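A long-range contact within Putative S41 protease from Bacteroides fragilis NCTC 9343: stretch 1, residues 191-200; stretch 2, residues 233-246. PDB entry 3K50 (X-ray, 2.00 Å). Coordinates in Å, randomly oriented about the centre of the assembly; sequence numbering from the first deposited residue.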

# COMPACT_ATOMS: atom_id res chain seq x y z
N TYR A 191 -10.44 -6.71 -12.30
CA TYR A 191 -9.70 -5.55 -11.78
C TYR A 191 -9.88 -5.53 -10.25
O TYR A 191 -11.01 -5.56 -9.74
CB TYR A 191 -10.20 -4.21 -12.38
CG TYR A 191 -9.63 -3.00 -11.67
CD1 TYR A 191 -8.32 -2.61 -11.89
CD2 TYR A 191 -10.39 -2.27 -10.78
CE1 TYR A 191 -7.77 -1.52 -11.26
CE2 TYR A 191 -9.83 -1.17 -10.09
CZ TYR A 191 -8.54 -0.81 -10.35
OH TYR A 191 -7.97 0.22 -9.71
N LEU A 192 -8.78 -5.51 -9.54
CA LEU A 192 -8.81 -5.42 -8.10
C LEU A 192 -7.88 -4.35 -7.56
O LEU A 192 -6.68 -4.43 -7.73
CB LEU A 192 -8.42 -6.77 -7.48
CG LEU A 192 -8.36 -6.93 -5.96
CD1 LEU A 192 -9.76 -6.87 -5.36
CD2 LEU A 192 -7.72 -8.22 -5.61
N MSE A 193 -8.47 -3.40 -6.85
CA MSE A 193 -7.74 -2.38 -6.09
C MSE A 193 -7.66 -2.90 -4.63
O MSE A 193 -8.63 -2.80 -3.89
CB MSE A 193 -8.43 -1.03 -6.22
CG MSE A 193 -7.57 0.13 -5.90
SE MSE A 193 -6.71 0.27 -4.14
CE MSE A 193 -5.61 1.83 -4.59
N TYR A 194 -6.51 -3.49 -4.27
CA TYR A 194 -6.26 -4.15 -2.98
C TYR A 194 -5.25 -3.31 -2.25
O TYR A 194 -4.09 -3.24 -2.67
CB TYR A 194 -5.72 -5.56 -3.19
CG TYR A 194 -5.48 -6.36 -1.90
CD1 TYR A 194 -6.53 -6.78 -1.14
CD2 TYR A 194 -4.21 -6.78 -1.54
CE1 TYR A 194 -6.32 -7.58 0.03
CE2 TYR A 194 -3.98 -7.56 -0.39
CZ TYR A 194 -5.03 -7.97 0.37
OH TYR A 194 -4.81 -8.74 1.49
N ASN A 195 -5.65 -2.67 -1.16
CA ASN A 195 -4.80 -1.59 -0.61
C ASN A 195 -3.94 -1.89 0.60
O ASN A 195 -3.15 -1.06 0.98
CB ASN A 195 -5.68 -0.35 -0.33
CG ASN A 195 -4.92 0.97 -0.49
OD1 ASN A 195 -4.17 1.14 -1.44
ND2 ASN A 195 -5.07 1.87 0.46
N GLU A 196 -4.09 -3.07 1.20
CA GLU A 196 -3.36 -3.39 2.40
C GLU A 196 -3.42 -4.88 2.63
O GLU A 196 -4.47 -5.48 2.50
CB GLU A 196 -3.98 -2.66 3.61
CG GLU A 196 -3.15 -2.74 4.79
CD GLU A 196 -3.79 -2.15 6.04
OE1 GLU A 196 -4.99 -1.81 6.04
OE2 GLU A 196 -3.06 -2.07 7.05
N PHE A 197 -2.26 -5.48 2.91
CA PHE A 197 -2.22 -6.91 3.24
C PHE A 197 -2.57 -7.07 4.72
O PHE A 197 -1.69 -7.21 5.60
CB PHE A 197 -0.83 -7.50 2.90
CG PHE A 197 -0.56 -7.56 1.40
CD1 PHE A 197 -0.20 -6.44 0.72
CD2 PHE A 197 -0.67 -8.74 0.71
CE1 PHE A 197 0.02 -6.49 -0.65
CE2 PHE A 197 -0.46 -8.80 -0.65
CZ PHE A 197 -0.12 -7.66 -1.33
N LYS A 198 -3.86 -7.11 5.00
CA LYS A 198 -4.37 -7.20 6.35
C LYS A 198 -5.52 -8.21 6.35
O LYS A 198 -6.41 -8.10 5.54
CB LYS A 198 -4.82 -5.80 6.78
CG LYS A 198 -5.02 -5.67 8.29
CD LYS A 198 -5.42 -4.28 8.64
CE LYS A 198 -5.69 -4.12 10.11
NZ LYS A 198 -6.10 -2.70 10.33
N ALA A 199 -5.49 -9.16 7.28
CA ALA A 199 -6.38 -10.28 7.27
C ALA A 199 -7.76 -9.94 7.79
O ALA A 199 -8.72 -10.46 7.28
CB ALA A 199 -5.74 -11.48 8.06
N GLY A 200 -7.84 -9.03 8.77
CA GLY A 200 -9.11 -8.62 9.36
C GLY A 200 -8.93 -7.42 10.29
O GLY A 200 -7.78 -6.96 10.51
N TYR A 233 -1.01 2.13 -3.98
CA TYR A 233 -0.85 2.79 -2.73
C TYR A 233 -0.73 1.78 -1.62
O TYR A 233 -0.86 2.14 -0.46
CB TYR A 233 -2.07 3.73 -2.43
CG TYR A 233 -2.35 4.79 -3.44
CD1 TYR A 233 -1.29 5.49 -4.06
CD2 TYR A 233 -3.68 5.21 -3.71
CE1 TYR A 233 -1.56 6.41 -4.99
CE2 TYR A 233 -3.93 6.21 -4.62
CZ TYR A 233 -2.87 6.80 -5.25
OH TYR A 233 -3.11 7.77 -6.21
N ASN A 234 -0.41 0.54 -1.96
CA ASN A 234 -0.30 -0.55 -0.97
C ASN A 234 1.08 -0.62 -0.29
O ASN A 234 2.08 -1.02 -0.89
CB ASN A 234 -0.66 -1.86 -1.64
CG ASN A 234 -0.89 -2.99 -0.65
OD1 ASN A 234 -0.13 -3.12 0.32
ND2 ASN A 234 -1.90 -3.83 -0.91
N THR A 235 1.14 -0.23 0.99
CA THR A 235 2.40 -0.10 1.73
C THR A 235 2.81 -1.42 2.42
O THR A 235 3.80 -1.48 3.16
CB THR A 235 2.31 1.03 2.78
OG1 THR A 235 1.44 0.64 3.83
CG2 THR A 235 1.84 2.37 2.17
N GLY A 236 2.00 -2.46 2.23
CA GLY A 236 2.36 -3.81 2.63
C GLY A 236 1.50 -4.40 3.70
O GLY A 236 0.28 -4.11 3.80
N GLY A 237 2.15 -5.22 4.53
CA GLY A 237 1.46 -5.90 5.61
C GLY A 237 1.87 -7.36 5.80
O GLY A 237 3.06 -7.67 5.82
N SER A 238 0.87 -8.24 5.91
CA SER A 238 1.07 -9.65 6.26
C SER A 238 1.39 -10.56 5.08
O SER A 238 0.70 -10.52 4.05
CB SER A 238 -0.20 -10.17 6.99
OG SER A 238 -0.43 -11.58 6.77
N LEU A 239 2.40 -11.41 5.25
CA LEU A 239 2.80 -12.34 4.23
C LEU A 239 1.79 -13.46 4.07
O LEU A 239 1.72 -14.04 3.01
CB LEU A 239 4.22 -12.90 4.46
CG LEU A 239 5.35 -11.86 4.25
CD1 LEU A 239 6.72 -12.48 4.45
CD2 LEU A 239 5.31 -11.20 2.89
N ASP A 240 0.99 -13.75 5.09
CA ASP A 240 -0.02 -14.79 4.95
C ASP A 240 -1.11 -14.30 3.97
O ASP A 240 -1.66 -15.09 3.21
CB ASP A 240 -0.51 -15.24 6.33
CG ASP A 240 0.66 -15.99 7.19
OD1 ASP A 240 1.35 -16.93 6.67
OD2 ASP A 240 0.89 -15.62 8.37
N CYS A 241 -1.42 -13.01 4.00
CA CYS A 241 -2.33 -12.40 3.03
C CYS A 241 -1.72 -12.51 1.66
O CYS A 241 -2.41 -12.84 0.70
CB CYS A 241 -2.62 -10.92 3.36
SG CYS A 241 -3.55 -10.75 4.89
N ALA A 242 -0.42 -12.23 1.56
CA ALA A 242 0.26 -12.32 0.28
C ALA A 242 0.24 -13.75 -0.32
O ALA A 242 0.04 -13.91 -1.49
CB ALA A 242 1.70 -11.79 0.39
N GLN A 243 0.43 -14.75 0.52
CA GLN A 243 0.38 -16.13 0.11
C GLN A 243 -1.00 -16.45 -0.40
O GLN A 243 -1.12 -17.14 -1.38
CB GLN A 243 0.74 -17.06 1.29
CG GLN A 243 0.79 -18.54 0.89
CD GLN A 243 1.00 -19.46 2.07
OE1 GLN A 243 0.76 -19.06 3.21
NE2 GLN A 243 1.38 -20.71 1.80
N LEU A 244 -2.03 -16.02 0.31
CA LEU A 244 -3.42 -16.26 -0.14
C LEU A 244 -3.68 -15.68 -1.56
O LEU A 244 -4.10 -16.40 -2.47
CB LEU A 244 -4.42 -15.67 0.87
CG LEU A 244 -5.92 -15.69 0.47
CD1 LEU A 244 -6.42 -17.11 0.20
CD2 LEU A 244 -6.82 -15.01 1.47
N LEU A 245 -3.33 -14.40 -1.73
CA LEU A 245 -3.47 -13.68 -2.99
C LEU A 245 -2.72 -14.41 -4.14
O LEU A 245 -3.27 -14.68 -5.23
CB LEU A 245 -2.94 -12.25 -2.82
CG LEU A 245 -3.07 -11.33 -4.03
CD1 LEU A 245 -4.58 -11.22 -4.56
CD2 LEU A 245 -2.45 -9.95 -3.75
N CYS A 246 -1.47 -14.74 -3.92
CA CYS A 246 -0.71 -15.47 -4.93
C CYS A 246 -1.30 -16.78 -5.30
O CYS A 246 -1.30 -17.14 -6.47
CB CYS A 246 0.70 -15.73 -4.42
SG CYS A 246 1.72 -14.21 -4.33
O HOH W 1 -3.12 0.00 -3.71
O HOH W 2 -1.59 0.37 2.52

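The main bump in this contact is Phe197, whose CA-to-CB bond points toward stretch 2 and whose 145 Å² of covered surface is the largest share of any residue here. With chi1 at -69° (m), its ring enters a hollow formed by Cys241, Ala242 and Leu245 of the helix and by Asn234 and Gly236 of the preceding loop. Packing distances define the fit: the Ala242 methyl packs against the ring, Ala242 CB 3.8 Å from Phe197 CE2, which also lies 3.9 Å from Leu245 CD2, while Phe197 CB is 3.9 Å from Cys241 CB.

The backbone fixes this insertion. Phe197 N donates to Gly236 O (3.0 Å, 153°), and Ser238 N donates to Phe197 O (2.8 Å, 174°), forming a single bridge with Gly237. An ideal CB on Gly237 would fall 2.2 Å from Phe197 O, so both the close approach and Gly237's own backbone angles (138/-132) call for glycine. Ser238 then caps the helix, its OG accepting from Cys241 N at 3.3 Å.

Asn234 reaches across with ND2 to Tyr194 O (2.9 Å, 157°), while its OD1 accepts from Gly236 N (2.9 Å), bracing the loop. Water 1 fills a gap nearby, donating to Asn195 OD1 (2.7 Å) and accepting from Tyr233 N (3.0 Å).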